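Local coordinates for protein DNA-entry nuclease inhibitor (Bacillus subtilis subsp. subtilis, PDB 4MQD) that inhibits the DNA-entry nuclease and plays a role in making competent cells transformable, as a subunit of the complex that governs binding and entry of donor DNA, at residues A[13-18]-A[92-97]; A[32-37]-A[51-56]; A[41-46]-A[79-84]; A[60-65]-A[100-105]; A[70-75]-A[112-117]. One frame throughout, in Å; residues are numbered along the deposited sequence.

Two five-stranded sheets lie face to face as a beta-sandwich, and contacts 1, 3 and 4 tie them together. Contacts 3 and 4, centres about 16 Å apart, bridge the sheets on opposite sides of the chain's centre. Contact 1 joins the end of strand 6-14 to the turn between strands 90-93 and 100-102, and it touches contact 4 through backbone pairs in both sheets. Contact 2 sets the approach to helix 36-41 against strand 49-53 and adjoins contact 3 through the pairing of strands 43-46 and 49-53. Contact 5, centred about 18 Å from contact 2, pins the loop before strand 77-85, a loop that also faces the second subunit. Most pairs interleave along the chain, interlocking distant sequence.

Contact 1 (A[13-18]-A[92-97]); sequences LSISYH and IESIMS
Ser16 and Ser94 meet where the end of strand 6-14 runs past a type II beta turn, Ser94 to Ser97, that links strands 90-93 and 100-102 of the other sheet of the sandwich. Ser94 OG lies anti to its own backbone N (chi1 -171°), which turns it toward Ser16; it accepts the Ser16 N-H at 3.0 Å in an almost perfectly straight bond (179°) and is also hydrogen-bonded to Gln19 O. Further along, Tyr17 and Ile95 cross at about a right angle, and Ile95 CD1 presses to 3.3 Å from Tyr17 CD2, reaching the ring obliquely. At the other end Leu13 CD1 rests 3.4 Å from Ser97 OG. Ser97 OG in turn accepts the Ser94 N-H, at 2.9 Å from Ser94 N, within the turn. A water completes the join, accepting a hydrogen bond from Ser16 OG at 2.6 Å and donating to the carbonyl oxygens of Ser14 and Ile95.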
# COMPACT_ATOMS: atom_id res chain seq x y z
N LEU A 13 16.37 13.44 -3.00
CA LEU A 13 16.06 14.86 -3.18
C LEU A 13 16.02 15.56 -1.83
O LEU A 13 15.36 15.08 -0.90
CB LEU A 13 14.71 15.01 -3.89
CG LEU A 13 14.36 16.39 -4.45
CD1 LEU A 13 15.21 16.70 -5.67
CD2 LEU A 13 12.88 16.47 -4.80
N SER A 14 16.74 16.67 -1.72
CA SER A 14 16.71 17.48 -0.50
C SER A 14 15.48 18.39 -0.51
O SER A 14 15.38 19.28 -1.35
CB SER A 14 17.98 18.32 -0.37
OG SER A 14 19.11 17.50 -0.16
N ILE A 15 14.56 18.15 0.41
CA ILE A 15 13.34 18.94 0.52
C ILE A 15 13.60 20.21 1.33
O ILE A 15 14.16 20.14 2.43
CB ILE A 15 12.19 18.16 1.20
CG1 ILE A 15 11.91 16.84 0.46
CG2 ILE A 15 10.93 19.02 1.30
CD1 ILE A 15 11.64 17.00 -1.02
N SER A 16 13.19 21.35 0.79
CA SER A 16 13.22 22.61 1.51
C SER A 16 11.82 23.22 1.52
O SER A 16 11.04 23.01 0.60
CB SER A 16 14.21 23.58 0.87
OG SER A 16 15.54 23.17 1.11
N TYR A 17 11.52 23.95 2.59
CA TYR A 17 10.24 24.64 2.74
C TYR A 17 9.03 23.71 2.57
O TYR A 17 8.01 24.11 2.01
CB TYR A 17 10.18 25.83 1.77
CG TYR A 17 11.35 26.78 1.92
CD1 TYR A 17 11.39 27.70 2.96
CD2 TYR A 17 12.42 26.73 1.04
CE1 TYR A 17 12.46 28.56 3.11
CE2 TYR A 17 13.50 27.59 1.18
CZ TYR A 17 13.51 28.51 2.22
OH TYR A 17 14.58 29.36 2.36
N HIS A 18 9.18 22.48 3.05
CA HIS A 18 8.09 21.51 3.11
C HIS A 18 7.33 21.33 1.79
O HIS A 18 6.10 21.23 1.78
CB HIS A 18 7.11 21.89 4.22
CG HIS A 18 7.75 22.01 5.57
ND1 HIS A 18 8.31 23.19 6.02
CD2 HIS A 18 7.94 21.11 6.55
CE1 HIS A 18 8.81 23.00 7.23
NE2 HIS A 18 8.59 21.75 7.57
N ILE A 92 10.88 17.33 -11.58
CA ILE A 92 10.51 17.39 -10.17
C ILE A 92 11.66 18.04 -9.42
O ILE A 92 12.83 17.71 -9.66
CB ILE A 92 10.20 16.00 -9.58
CG1 ILE A 92 9.05 15.35 -10.37
CG2 ILE A 92 9.85 16.12 -8.10
CD1 ILE A 92 8.63 13.99 -9.85
N GLU A 93 11.34 18.98 -8.54
CA GLU A 93 12.36 19.77 -7.87
C GLU A 93 11.81 20.46 -6.62
O GLU A 93 10.64 20.85 -6.58
CB GLU A 93 12.91 20.83 -8.83
CG GLU A 93 14.20 21.49 -8.37
CD GLU A 93 14.75 22.50 -9.36
OE1 GLU A 93 14.37 22.47 -10.54
OE2 GLU A 93 15.58 23.33 -8.94
N SER A 94 12.65 20.58 -5.60
CA SER A 94 12.36 21.40 -4.43
C SER A 94 13.23 22.65 -4.53
O SER A 94 13.99 22.81 -5.48
CB SER A 94 12.65 20.64 -3.14
OG SER A 94 12.17 21.35 -2.01
N ILE A 95 13.12 23.54 -3.55
CA ILE A 95 13.83 24.81 -3.60
C ILE A 95 15.34 24.60 -3.39
O ILE A 95 15.77 24.14 -2.34
CB ILE A 95 13.23 25.82 -2.60
CG1 ILE A 95 11.80 26.17 -3.04
CG2 ILE A 95 14.07 27.09 -2.53
CD1 ILE A 95 10.89 26.60 -1.92
N MSE A 96 16.11 24.93 -4.43
CA MSE A 96 17.58 24.79 -4.45
C MSE A 96 18.06 23.35 -4.47
O MSE A 96 19.23 23.09 -4.21
CB MSE A 96 18.27 25.54 -3.31
CG MSE A 96 17.90 27.01 -3.24
SE MSE A 96 18.91 28.03 -4.59
CE MSE A 96 17.52 29.39 -4.85
N SER A 97 17.17 22.41 -4.78
CA SER A 97 17.55 21.00 -4.86
C SER A 97 18.09 20.68 -6.25
O SER A 97 18.13 21.54 -7.12
CB SER A 97 16.34 20.10 -4.57
OG SER A 97 15.47 20.05 -5.69
O HOH W 1 16.50 21.80 -0.90

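Contact 2 (A[32-37]-A[51-56]); sequences MDWTDE and SFEAQR
Trp34, the centre of an inverse gamma turn just ahead of helix 36-41, points the rim of its indole at Ser51 and Glu53 of strand 49-53, on the side of the sheet turned away from the sandwich core; the intervening Phe52 points the other way, onto strand 107-116. The far end of the six-membered ring does the touching. Trp34 CH2 comes to 3.3 Å from Ser51 O, which sits at the ring edge near its plane, and to 3.4 Å from Glu53 N, while Trp34 CZ2 reaches Ser51 CB at 3.6 Å. Trp34 CZ3 lies 3.7 Å from Glu53 CB, and the carboxylate plane of Glu53 is inclined by only 19° to that of the indole. Met32, a selenomethionine, fills the next place: its CB covers one indole face toward the rim, and Met32 CG stands 3.2 Å from Ser51 OG, a hydroxyl hydrogen-bonded to Thr21 OG1. Trp34 NE1 has a weak hydrogen bond to Gln19 OE1. No hydrogen bond joins the two segments, so the contact rests on van der Waals packing, with the ring-edge C-H groups facing Ser51 O probably adding a slight electrostatic attraction.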
# COMPACT_ATOMS: atom_id res chain seq x y z
N MSE A 32 4.33 28.15 -4.12
CA MSE A 32 2.88 28.21 -3.93
C MSE A 32 2.51 28.76 -2.58
O MSE A 32 3.30 28.67 -1.63
CB MSE A 32 2.27 26.82 -4.05
CG MSE A 32 2.60 26.14 -5.38
SE MSE A 32 1.72 27.03 -6.90
CE MSE A 32 2.42 25.86 -8.32
N ASP A 33 1.31 29.32 -2.48
CA ASP A 33 0.81 29.86 -1.21
C ASP A 33 0.25 28.74 -0.34
O ASP A 33 -0.90 28.32 -0.51
CB ASP A 33 -0.28 30.92 -1.46
CG ASP A 33 -0.76 31.59 -0.17
OD1 ASP A 33 -0.08 31.46 0.88
OD2 ASP A 33 -1.81 32.27 -0.21
N TRP A 34 1.07 28.27 0.59
CA TRP A 34 0.71 27.14 1.45
C TRP A 34 -0.09 27.59 2.68
O TRP A 34 0.42 27.60 3.81
CB TRP A 34 1.95 26.36 1.86
CG TRP A 34 2.53 25.61 0.71
CD1 TRP A 34 3.63 25.95 -0.03
CD2 TRP A 34 2.02 24.40 0.13
NE1 TRP A 34 3.84 25.02 -1.02
CE2 TRP A 34 2.87 24.06 -0.94
CE3 TRP A 34 0.93 23.57 0.43
CZ2 TRP A 34 2.67 22.92 -1.72
CZ3 TRP A 34 0.73 22.44 -0.34
CH2 TRP A 34 1.60 22.12 -1.40
N THR A 35 -1.34 27.96 2.44
CA THR A 35 -2.28 28.30 3.50
C THR A 35 -2.71 27.03 4.22
O THR A 35 -2.39 25.93 3.78
CB THR A 35 -3.54 28.99 2.94
OG1 THR A 35 -4.12 28.16 1.92
CG2 THR A 35 -3.19 30.36 2.35
N ASP A 36 -3.44 27.18 5.32
CA ASP A 36 -3.98 26.03 6.05
C ASP A 36 -4.86 25.15 5.16
O ASP A 36 -4.86 23.93 5.33
CB ASP A 36 -4.77 26.47 7.29
CG ASP A 36 -3.87 26.90 8.44
OD1 ASP A 36 -2.64 26.65 8.39
OD2 ASP A 36 -4.39 27.49 9.41
N GLU A 37 -5.59 25.76 4.23
CA GLU A 37 -6.44 25.00 3.31
C GLU A 37 -5.59 24.18 2.33
O GLU A 37 -5.78 22.97 2.20
CB GLU A 37 -7.39 25.92 2.53
CG GLU A 37 -8.51 25.16 1.83
CD GLU A 37 -9.52 26.07 1.16
OE1 GLU A 37 -9.11 27.08 0.55
OE2 GLU A 37 -10.73 25.77 1.22
N SER A 51 2.60 21.62 -6.92
CA SER A 51 3.50 21.47 -5.78
C SER A 51 2.81 20.60 -4.74
O SER A 51 1.64 20.81 -4.42
CB SER A 51 3.85 22.82 -5.16
OG SER A 51 4.45 23.67 -6.12
N PHE A 52 3.54 19.61 -4.24
CA PHE A 52 3.02 18.72 -3.21
C PHE A 52 3.65 19.08 -1.87
O PHE A 52 4.84 19.41 -1.80
CB PHE A 52 3.31 17.26 -3.56
CG PHE A 52 2.51 16.76 -4.74
CD1 PHE A 52 1.16 16.45 -4.59
CD2 PHE A 52 3.10 16.61 -5.98
CE1 PHE A 52 0.42 15.99 -5.67
CE2 PHE A 52 2.36 16.15 -7.07
CZ PHE A 52 1.02 15.84 -6.91
N GLU A 53 2.85 19.02 -0.81
CA GLU A 53 3.33 19.28 0.53
C GLU A 53 4.15 18.09 1.02
O GLU A 53 3.76 16.93 0.83
CB GLU A 53 2.16 19.50 1.48
CG GLU A 53 2.56 19.97 2.87
CD GLU A 53 1.55 19.59 3.94
OE1 GLU A 53 0.70 18.71 3.70
OE2 GLU A 53 1.62 20.19 5.04
N ALA A 54 5.28 18.38 1.66
CA ALA A 54 6.11 17.37 2.29
C ALA A 54 6.05 17.55 3.80
O ALA A 54 5.85 18.66 4.29
CB ALA A 54 7.55 17.49 1.80
N GLN A 55 6.22 16.45 4.53
CA GLN A 55 6.10 16.47 5.99
C GLN A 55 7.24 17.24 6.66
O GLN A 55 7.01 17.92 7.66
CB GLN A 55 6.06 15.05 6.54
CG GLN A 55 4.78 14.31 6.20
CD GLN A 55 4.65 13.00 6.96
OE1 GLN A 55 5.65 12.36 7.28
NE2 GLN A 55 3.42 12.60 7.25
N ARG A 56 8.45 17.12 6.13
CA ARG A 56 9.61 17.78 6.71
C ARG A 56 10.71 18.03 5.68
O ARG A 56 10.69 17.47 4.58
CB ARG A 56 10.15 16.96 7.88
CG ARG A 56 10.48 15.52 7.54
CD ARG A 56 10.80 14.70 8.78
NE ARG A 56 9.67 14.62 9.69
CZ ARG A 56 8.60 13.83 9.53
NH1 ARG A 56 8.49 13.03 8.47
NH2 ARG A 56 7.63 13.85 10.43

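Contact 3 (A[41-46]-A[79-84]); sequences KGYAAA and VTVPFH
Val81 CG2 sits squarely over one face of the Tyr43 ring, 3.7 Å from its centroid and 10° off the ring normal, a CH-pi contact. Beside it, Val79 CG1 approaches the same ring obliquely and comes to 3.4 Å from Tyr43 CD1. The other methyl of Val79, CG2, turns to the backbone just before the tyrosine, 3.8 Å from Lys41 O and 4.2 Å from Gly42 O. Two features bring the ring up to these two valines. Tyr43 CG stands between its backbone N and carbonyl carbon (chi1 75°), the crowded position, and Gly42, with a positive phi of 88°, takes the chain out of helix 36-41 and straight into strand 43-46. Farther out, Phe52 of the neighbouring strand 49-53 packs on Tyr43, and Ile50 packs on Val81. The backbone of Gly42 is hydrogen-bonded to Glu53, while Val79 and Val81 pair with Cys113 and Leu111. Strands 43-46 and 77-85 are each outermost in their own sheet, so the contact closes one margin of the beta-sandwich. With no hydrogen bond across it, cohesion here comes from dispersion, with a weak CH-pi attraction where the Val81 methyl is centred on the ring.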
# COMPACT_ATOMS: atom_id res chain seq x y z
N LYS A 41 -5.19 20.19 2.09
CA LYS A 41 -5.34 19.50 0.81
C LYS A 41 -4.08 18.72 0.43
O LYS A 41 -4.16 17.65 -0.17
CB LYS A 41 -5.69 20.49 -0.31
CG LYS A 41 -7.12 21.02 -0.22
CD LYS A 41 -7.41 22.02 -1.32
CE LYS A 41 -8.85 22.52 -1.23
NZ LYS A 41 -9.16 23.54 -2.28
N GLY A 42 -2.92 19.26 0.79
CA GLY A 42 -1.64 18.60 0.54
C GLY A 42 -1.03 18.92 -0.81
O GLY A 42 -0.04 18.30 -1.22
N TYR A 43 -1.62 19.87 -1.53
CA TYR A 43 -1.08 20.31 -2.81
C TYR A 43 -1.49 21.73 -3.13
O TYR A 43 -2.38 22.30 -2.49
CB TYR A 43 -1.54 19.37 -3.94
CG TYR A 43 -2.99 19.55 -4.35
CD1 TYR A 43 -4.01 19.00 -3.59
CD2 TYR A 43 -3.32 20.26 -5.50
CE1 TYR A 43 -5.34 19.16 -3.96
CE2 TYR A 43 -4.65 20.42 -5.88
CZ TYR A 43 -5.65 19.87 -5.11
OH TYR A 43 -6.97 20.02 -5.47
N ALA A 44 -0.84 22.31 -4.13
CA ALA A 44 -1.20 23.61 -4.67
C ALA A 44 -0.78 23.66 -6.13
O ALA A 44 0.38 23.42 -6.46
CB ALA A 44 -0.51 24.71 -3.88
N ALA A 45 -1.74 23.95 -7.01
CA ALA A 45 -1.50 23.91 -8.46
C ALA A 45 -1.53 25.31 -9.07
O ALA A 45 -2.16 26.22 -8.54
CB ALA A 45 -2.54 23.03 -9.13
N ALA A 46 -0.83 25.46 -10.19
CA ALA A 46 -0.82 26.70 -10.96
C ALA A 46 -0.24 26.46 -12.35
O ALA A 46 0.81 25.82 -12.48
CB ALA A 46 -0.02 27.77 -10.23
N VAL A 79 -2.88 12.13 -2.28
CA VAL A 79 -3.40 13.26 -3.03
C VAL A 79 -3.45 12.88 -4.50
O VAL A 79 -2.43 12.48 -5.06
CB VAL A 79 -2.52 14.51 -2.85
CG1 VAL A 79 -3.23 15.74 -3.39
CG2 VAL A 79 -2.16 14.70 -1.38
N THR A 80 -4.62 13.02 -5.12
CA THR A 80 -4.79 12.74 -6.55
C THR A 80 -5.26 14.01 -7.27
O THR A 80 -6.29 14.58 -6.92
CB THR A 80 -5.81 11.61 -6.78
OG1 THR A 80 -5.34 10.41 -6.14
CG2 THR A 80 -5.99 11.33 -8.27
N VAL A 81 -4.49 14.42 -8.28
CA VAL A 81 -4.72 15.69 -8.97
C VAL A 81 -4.64 15.50 -10.49
O VAL A 81 -3.76 14.79 -10.98
CB VAL A 81 -3.66 16.74 -8.54
CG1 VAL A 81 -3.90 18.07 -9.24
CG2 VAL A 81 -3.67 16.91 -7.03
N PRO A 82 -5.56 16.14 -11.24
CA PRO A 82 -5.41 16.18 -12.70
C PRO A 82 -4.15 16.91 -13.13
O PRO A 82 -3.80 17.93 -12.53
CB PRO A 82 -6.66 16.95 -13.15
CG PRO A 82 -7.66 16.73 -12.07
CD PRO A 82 -6.87 16.66 -10.80
N PHE A 83 -3.47 16.39 -14.15
CA PHE A 83 -2.21 16.97 -14.60
C PHE A 83 -2.01 16.77 -16.09
O PHE A 83 -2.04 15.64 -16.58
CB PHE A 83 -1.05 16.36 -13.82
CG PHE A 83 0.29 16.97 -14.14
CD1 PHE A 83 0.53 18.31 -13.87
CD2 PHE A 83 1.30 16.21 -14.70
CE1 PHE A 83 1.76 18.88 -14.15
CE2 PHE A 83 2.53 16.78 -14.98
CZ PHE A 83 2.76 18.12 -14.71
N HIS A 84 -1.82 17.87 -16.81
CA HIS A 84 -1.61 17.84 -18.25
C HIS A 84 -0.14 18.07 -18.56
O HIS A 84 0.47 19.00 -18.05
CB HIS A 84 -2.46 18.91 -18.93
CG HIS A 84 -2.26 18.98 -20.42
ND1 HIS A 84 -2.83 18.08 -21.29
CD2 HIS A 84 -1.55 19.85 -21.18
CE1 HIS A 84 -2.48 18.39 -22.53
NE2 HIS A 84 -1.70 19.46 -22.49

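Contact 4 (A[60-65]-A[100-105]); sequences AFILFR and LSFDLP
Strands 60-65 and 100-102 run nearly the same way, 13° between their directions, with axes 9.7 Å apart at closest approach, too far for backbone pairing, so that side chains alone bridge the gap. Phe64 and Phe102 carry most of it. Their rings form an offset stack, centroids 4.7 Å apart and planes inclined by 30°, in which Phe64 CG lies above one face of Phe102, displaced toward its rim. The closest touch is made by Phe64 CB, 3.4 Å from Phe102 CE2. The two strands belong to opposite sheets of the beta-sandwich, and this layer is part of its buried core: Trp8 meets both phenylalanine rings edge-to-face, and Ile92 of strand 90-93 touches both as well. Aliphatic side chains continue the layer at each end. Leu104 crosses Phe64 at about a right angle and sets CD2 at the edge of its ring, 4.1 Å from Phe64 CZ, near the ring plane. Toward the start of the strands, Ile62 turns CG1 to Leu100 CD1 at 3.9 Å, and its CG2 methyl comes obliquely to Phe102, 4.5 Å from Phe102 CZ. Ile130 of strand 127-134 packs against both Ile62 and Phe64.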
# COMPACT_ATOMS: atom_id res chain seq x y z
N ALA A 60 14.87 13.17 1.02
CA ALA A 60 13.77 12.26 0.73
C ALA A 60 14.01 11.53 -0.58
O ALA A 60 14.88 11.91 -1.36
CB ALA A 60 12.46 13.03 0.67
N PHE A 61 13.24 10.47 -0.81
CA PHE A 61 13.29 9.73 -2.07
C PHE A 61 12.00 9.94 -2.86
O PHE A 61 10.90 9.87 -2.30
CB PHE A 61 13.51 8.24 -1.81
CG PHE A 61 14.91 7.89 -1.41
CD1 PHE A 61 15.90 7.74 -2.37
CD2 PHE A 61 15.25 7.73 -0.08
CE1 PHE A 61 17.20 7.43 -2.01
CE2 PHE A 61 16.55 7.41 0.29
CZ PHE A 61 17.52 7.26 -0.67
N ILE A 62 12.14 10.22 -4.15
CA ILE A 62 11.01 10.35 -5.06
C ILE A 62 10.93 9.08 -5.91
O ILE A 62 11.87 8.75 -6.62
CB ILE A 62 11.18 11.56 -6.01
CG1 ILE A 62 11.40 12.86 -5.21
CG2 ILE A 62 9.99 11.68 -6.95
CD1 ILE A 62 10.23 13.26 -4.32
N LEU A 63 9.80 8.37 -5.80
CA LEU A 63 9.53 7.20 -6.64
C LEU A 63 8.48 7.56 -7.68
O LEU A 63 7.29 7.61 -7.36
CB LEU A 63 9.04 6.02 -5.80
CG LEU A 63 10.11 5.08 -5.25
CD1 LEU A 63 11.13 5.85 -4.41
CD2 LEU A 63 9.47 3.96 -4.44
N PHE A 64 8.91 7.80 -8.91
CA PHE A 64 7.99 8.14 -9.98
C PHE A 64 7.57 6.88 -10.73
O PHE A 64 8.40 6.02 -11.00
CB PHE A 64 8.60 9.15 -10.94
CG PHE A 64 7.58 9.84 -11.81
CD1 PHE A 64 6.83 10.89 -11.31
CD2 PHE A 64 7.36 9.41 -13.11
CE1 PHE A 64 5.88 11.51 -12.10
CE2 PHE A 64 6.41 10.03 -13.91
CZ PHE A 64 5.67 11.08 -13.40
N ARG A 65 6.28 6.79 -11.04
CA ARG A 65 5.72 5.65 -11.76
C ARG A 65 4.72 6.09 -12.83
O ARG A 65 4.07 7.12 -12.68
CB ARG A 65 5.00 4.71 -10.79
CG ARG A 65 5.89 4.09 -9.73
CD ARG A 65 5.07 3.27 -8.76
NE ARG A 65 5.89 2.73 -7.68
CZ ARG A 65 5.43 2.02 -6.66
NH1 ARG A 65 4.13 1.74 -6.56
NH2 ARG A 65 6.27 1.58 -5.73
N LEU A 100 15.23 16.91 -10.97
CA LEU A 100 14.94 15.57 -11.48
C LEU A 100 14.20 15.70 -12.81
O LEU A 100 13.51 16.69 -13.04
CB LEU A 100 14.09 14.78 -10.49
CG LEU A 100 14.61 14.71 -9.05
CD1 LEU A 100 13.68 13.87 -8.19
CD2 LEU A 100 16.03 14.16 -9.01
N SER A 101 14.37 14.71 -13.67
CA SER A 101 13.70 14.68 -14.97
C SER A 101 13.10 13.30 -15.23
O SER A 101 13.70 12.28 -14.90
CB SER A 101 14.68 15.03 -16.09
OG SER A 101 15.18 16.34 -15.91
N PHE A 102 11.91 13.29 -15.82
CA PHE A 102 11.20 12.05 -16.12
C PHE A 102 10.57 12.14 -17.50
O PHE A 102 9.82 13.08 -17.79
CB PHE A 102 10.13 11.78 -15.06
CG PHE A 102 10.67 11.72 -13.66
CD1 PHE A 102 10.75 12.86 -12.88
CD2 PHE A 102 11.10 10.51 -13.13
CE1 PHE A 102 11.25 12.80 -11.59
CE2 PHE A 102 11.61 10.45 -11.84
CZ PHE A 102 11.68 11.60 -11.07
N ASP A 103 10.88 11.17 -18.36
CA ASP A 103 10.37 11.13 -19.72
C ASP A 103 8.91 10.68 -19.74
O ASP A 103 8.61 9.50 -19.94
CB ASP A 103 11.24 10.20 -20.58
CG ASP A 103 10.87 10.23 -22.05
OD1 ASP A 103 10.54 11.33 -22.56
OD2 ASP A 103 10.91 9.17 -22.70
N LEU A 104 8.01 11.63 -19.51
CA LEU A 104 6.57 11.38 -19.52
C LEU A 104 5.98 11.95 -20.81
O LEU A 104 6.21 13.12 -21.12
CB LEU A 104 5.93 12.03 -18.30
CG LEU A 104 4.49 11.63 -17.95
CD1 LEU A 104 4.40 10.15 -17.59
CD2 LEU A 104 3.97 12.49 -16.81
N PRO A 105 5.22 11.13 -21.56
CA PRO A 105 4.63 11.62 -22.82
C PRO A 105 3.60 12.74 -22.63
O PRO A 105 3.11 12.97 -21.52
CB PRO A 105 3.94 10.38 -23.41
CG PRO A 105 4.54 9.22 -22.71
CD PRO A 105 4.94 9.70 -21.35

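Contact 5 (A[70-75]-A[112-117]); sequences ETVNSY and TCWTVP
Trp114 reaches from strand 107-116 into the loop 70-75, meeting Val72 and Tyr75. Trp114 CB is 4.1 Å from Val72 CG1, and CG remains beside the same methyl. At CD1 the indole turns its edge to the tyrosine: Trp114 CD1 stands over one face of Tyr75, toward the rim, and lies 3.6 Å from Tyr75 CD1. The planes are inclined by 69° with the five-membered ring 4.8 Å from the tyrosine ring, centroid to centroid, a T-shaped pair. Trp114 NE1 comes next, 3.9 Å from Val72 CB. The loop connects two strands, 59-66 and 77-85, that are not adjacent in one sheet of the beta-sandwich, with 127-134 and 107-116 lying between them. At the bond shared by the two rings, Trp114 CD2 and CE2 carry Val72 CG2, the former at 3.6 Å. Val72 CG2 sits over the centre of the Trp114 six-membered ring, 16° off its normal, in a CH-pi contact, and Thr112 CG2 covers the opposite face. CE3 and CZ2, at the flanks of that ring, still border the same methyl. Farther along the strand, Val116 CG2 abuts Ser74 O at 3.3 Å. The loop also faces the second subunit, another copy of this protein, where Tyr17 of that chain meets the ring of Tyr75 and Trp34 of that chain packs on Ser74.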
# COMPACT_ATOMS: atom_id res chain seq x y z
N GLU A 70 0.63 -1.47 -8.70
CA GLU A 70 1.11 -1.88 -7.39
C GLU A 70 0.44 -1.04 -6.32
O GLU A 70 0.56 0.19 -6.33
CB GLU A 70 2.64 -1.72 -7.27
CG GLU A 70 3.44 -2.82 -7.95
CD GLU A 70 4.90 -2.84 -7.52
OE1 GLU A 70 5.38 -1.83 -6.95
OE2 GLU A 70 5.58 -3.86 -7.76
N THR A 71 -0.27 -1.69 -5.41
CA THR A 71 -0.93 -0.99 -4.31
C THR A 71 0.11 -0.41 -3.36
O THR A 71 1.23 -0.93 -3.25
CB THR A 71 -1.88 -1.91 -3.52
OG1 THR A 71 -1.15 -3.02 -2.99
CG2 THR A 71 -3.01 -2.42 -4.41
N VAL A 72 -0.26 0.68 -2.70
CA VAL A 72 0.60 1.32 -1.70
C VAL A 72 -0.01 1.02 -0.33
O VAL A 72 -1.02 1.61 0.05
CB VAL A 72 0.70 2.83 -1.95
CG1 VAL A 72 1.63 3.48 -0.92
CG2 VAL A 72 1.19 3.09 -3.36
N ASN A 73 0.61 0.09 0.39
CA ASN A 73 0.04 -0.43 1.63
C ASN A 73 0.34 0.42 2.86
O ASN A 73 -0.29 0.25 3.90
CB ASN A 73 0.53 -1.87 1.86
CG ASN A 73 -0.03 -2.84 0.84
OD1 ASN A 73 -1.19 -3.23 0.92
ND2 ASN A 73 0.80 -3.25 -0.12
N SER A 74 1.29 1.35 2.74
CA SER A 74 1.66 2.21 3.85
C SER A 74 1.83 3.67 3.41
O SER A 74 2.67 3.97 2.57
CB SER A 74 2.96 1.72 4.49
OG SER A 74 2.87 0.35 4.83
N TYR A 75 1.01 4.55 3.97
CA TYR A 75 1.12 5.99 3.72
C TYR A 75 0.33 6.81 4.74
O TYR A 75 -0.57 6.29 5.40
CB TYR A 75 0.63 6.34 2.31
CG TYR A 75 -0.82 5.98 2.03
CD1 TYR A 75 -1.16 4.71 1.58
CD2 TYR A 75 -1.84 6.91 2.21
CE1 TYR A 75 -2.48 4.37 1.31
CE2 TYR A 75 -3.16 6.59 1.95
CZ TYR A 75 -3.47 5.32 1.50
OH TYR A 75 -4.78 4.99 1.24
N THR A 112 -1.15 10.96 -8.76
CA THR A 112 -1.34 10.64 -7.35
C THR A 112 -0.01 10.67 -6.61
O THR A 112 0.99 10.16 -7.11
CB THR A 112 -2.00 9.26 -7.17
OG1 THR A 112 -3.27 9.26 -7.82
CG2 THR A 112 -2.19 8.94 -5.69
N CYS A 113 -0.00 11.28 -5.43
CA CYS A 113 1.18 11.35 -4.58
C CYS A 113 0.90 10.74 -3.21
O CYS A 113 0.04 11.23 -2.47
CB CYS A 113 1.65 12.79 -4.41
SG CYS A 113 3.13 12.98 -3.38
N TRP A 114 1.61 9.67 -2.87
CA TRP A 114 1.52 9.05 -1.55
C TRP A 114 2.69 9.52 -0.70
O TRP A 114 3.84 9.44 -1.13
CB TRP A 114 1.56 7.53 -1.64
CG TRP A 114 0.35 6.88 -2.23
CD1 TRP A 114 -0.75 6.43 -1.56
CD2 TRP A 114 0.14 6.56 -3.61
NE1 TRP A 114 -1.65 5.87 -2.44
CE2 TRP A 114 -1.12 5.94 -3.70
CE3 TRP A 114 0.89 6.75 -4.77
CZ2 TRP A 114 -1.65 5.50 -4.92
CZ3 TRP A 114 0.37 6.31 -5.98
CH2 TRP A 114 -0.89 5.70 -6.05
N THR A 115 2.40 9.98 0.51
CA THR A 115 3.43 10.33 1.49
C THR A 115 3.73 9.12 2.36
O THR A 115 2.87 8.66 3.12
CB THR A 115 2.99 11.51 2.38
OG1 THR A 115 2.76 12.66 1.56
CG2 THR A 115 4.07 11.84 3.41
N VAL A 116 4.96 8.60 2.25
CA VAL A 116 5.41 7.45 3.03
C VAL A 116 6.58 7.87 3.92
O VAL A 116 7.72 7.91 3.46
CB VAL A 116 5.85 6.29 2.10
CG1 VAL A 116 6.17 5.04 2.92
CG2 VAL A 116 4.78 6.00 1.06
N PRO A 117 6.30 8.19 5.20
CA PRO A 117 7.38 8.61 6.10
C PRO A 117 8.45 7.54 6.30
O PRO A 117 8.18 6.35 6.12
CB PRO A 117 6.65 8.89 7.43
CG PRO A 117 5.21 9.00 7.09
CD PRO A 117 4.99 8.16 5.87